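Local structure of HAD hydrolase, family IA, variant 3 (Entamoeba histolytica, 6W04) at residues 1-5 and 157-161. The protein is a magnesium-binding protein of the haloacid dehalogenase superfamily and probably acts as a hydrolase. Sequence-based numbering, arbitrary orientation.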
loop_
_atom_site.group_PDB
_atom_site.type_symbol
_atom_site.label_atom_id
_atom_site.label_comp_id
_atom_site.label_asym_id
_atom_site.label_seq_id
_atom_site.Cartn_x
_atom_site.Cartn_y
_atom_site.Cartn_z
ATOM N N MET A 1 4.977 22.036 1.199
ATOM C CA MET A 1 4.634 20.695 0.732
ATOM C C MET A 1 4.422 20.688 -0.777
ATOM O O MET A 1 3.622 21.456 -1.304
ATOM C CB MET A 1 3.381 20.181 1.441
ATOM C CG MET A 1 2.852 18.884 0.859
ATOM S SD MET A 1 1.429 18.197 1.730
ATOM C CE MET A 1 0.259 19.538 1.597
ATOM N N GLU A 2 5.143 19.814 -1.474
ATOM C CA GLU A 2 5.090 19.799 -2.927
ATOM C C GLU A 2 4.188 18.709 -3.488
ATOM O O GLU A 2 3.649 18.886 -4.585
ATOM C CB GLU A 2 6.505 19.656 -3.510
ATOM C CG GLU A 2 7.346 20.927 -3.344
ATOM C CD GLU A 2 8.744 20.819 -3.935
ATOM O OE1 GLU A 2 8.976 19.922 -4.764
ATOM O OE2 GLU A 2 9.618 21.641 -3.574
ATOM N N ALA A 3 3.988 17.609 -2.762
ATOM C CA ALA A 3 3.175 16.519 -3.273
ATOM C C ALA A 3 2.755 15.617 -2.126
ATOM O O ALA A 3 3.308 15.673 -1.024
ATOM C CB ALA A 3 3.922 15.706 -4.338
ATOM N N VAL A 4 1.750 14.795 -2.408
ATOM C CA VAL A 4 1.313 13.711 -1.533
ATOM C C VAL A 4 1.440 12.403 -2.296
ATOM O O VAL A 4 0.952 12.291 -3.426
ATOM C CB VAL A 4 -0.140 13.902 -1.068
ATOM C CG1 VAL A 4 -0.578 12.728 -0.194
ATOM C CG2 VAL A 4 -0.308 15.241 -0.376
ATOM N N LEU A 5 2.071 11.409 -1.681
ATOM C CA LEU A 5 2.229 10.098 -2.305
ATOM C C LEU A 5 1.431 9.108 -1.472
ATOM O O LEU A 5 1.761 8.879 -0.303
ATOM C CB LEU A 5 3.709 9.710 -2.383
ATOM C CG LEU A 5 4.616 10.856 -2.868
ATOM C CD1 LEU A 5 6.108 10.457 -2.853
ATOM C CD2 LEU A 5 4.166 11.340 -4.265
ATOM N N LEU A 157 6.076 13.059 -10.534
ATOM C CA LEU A 157 5.347 14.303 -10.327
ATOM C C LEU A 157 6.229 15.535 -10.493
ATOM O O LEU A 157 5.712 16.657 -10.444
ATOM C CB LEU A 157 4.698 14.306 -8.943
ATOM C CG LEU A 157 3.604 13.259 -8.729
ATOM C CD1 LEU A 157 2.976 13.420 -7.346
ATOM C CD2 LEU A 157 2.554 13.373 -9.824
ATOM N N GLY A 158 7.530 15.354 -10.701
ATOM C CA GLY A 158 8.423 16.478 -10.912
ATOM C C GLY A 158 8.692 17.299 -9.672
ATOM O O GLY A 158 8.922 18.506 -9.778
ATOM N N VAL A 159 8.683 16.666 -8.498
ATOM C CA VAL A 159 8.797 17.345 -7.216
ATOM C C VAL A 159 9.990 16.771 -6.455
ATOM O O VAL A 159 10.531 15.723 -6.801
ATOM C CB VAL A 159 7.510 17.216 -6.375
ATOM C CG1 VAL A 159 6.325 17.861 -7.101
ATOM C CG2 VAL A 159 7.226 15.735 -6.060
ATOM N N SER A 160 10.397 17.478 -5.408
ATOM C CA SER A 160 11.489 17.039 -4.556
ATOM C C SER A 160 10.945 16.111 -3.474
ATOM O O SER A 160 9.957 16.443 -2.810
ATOM C CB SER A 160 12.200 18.244 -3.933
ATOM O OG SER A 160 12.524 17.977 -2.578
ATOM N N ILE A 161 11.590 14.945 -3.310
ATOM C CA ILE A 161 11.075 13.905 -2.408
ATOM C C ILE A 161 10.939 14.433 -0.988
ATOM O O ILE A 161 9.999 14.077 -0.268
ATOM C CB ILE A 161 11.966 12.641 -2.450
ATOM C CG1 ILE A 161 11.400 11.538 -1.547
ATOM C CG2 ILE A 161 13.403 12.957 -2.002
ATOM C CD1 ILE A 161 10.010 11.059 -1.958
#
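Glu2 turns CG away from its own carbonyl carbon (chi1 -72°) and stays extended beyond CG, a reach that carries its carboxylate past Val159 to the backbone of Ser160. There Glu2 OE1 accepts the N-H of Ser160, N to OE1 2.9 Å, in a nearly straight bond (177°). The amide comes in on the syn side, tilted 29° out of the carboxylate plane. A glutamate suits this place because its aliphatic stem can lie against a valine while its end meets an amide: Glu2 CB rests 3.9 Å from Val159 CB, the two side chains running past each other in opposite directions. Ser160 OG is hydrogen-bonded to His163 ND1 and Ser162 OG.

Further along strand 3-7, which leads to the magnesium ligand Asp7 in this Rossmann-like HAD core, the contact is purely apolar. Ala3 is small enough for the loop to come close, and branched Val159, with CB toward Glu2, offers it CG2, 3.7 Å from Ala3 CB. Leu5 can touch two partners with its two methyls: Leu157 CD1 lies 3.9 Å from Leu5 CD2, and Ile161 CD1 reaches Leu5 CD1 at 4.0 Å. Gly158, the first residue past helix 148-157, closes it in a Schellman motif with positive phi, easy without a CB.

Apolar contacts thus carry most of the joint, buried Ala3 and Leu5 meeting partly exposed loop side chains, while one near-straight bond satisfies the Ser160 amide and holds the carboxylate at the loop.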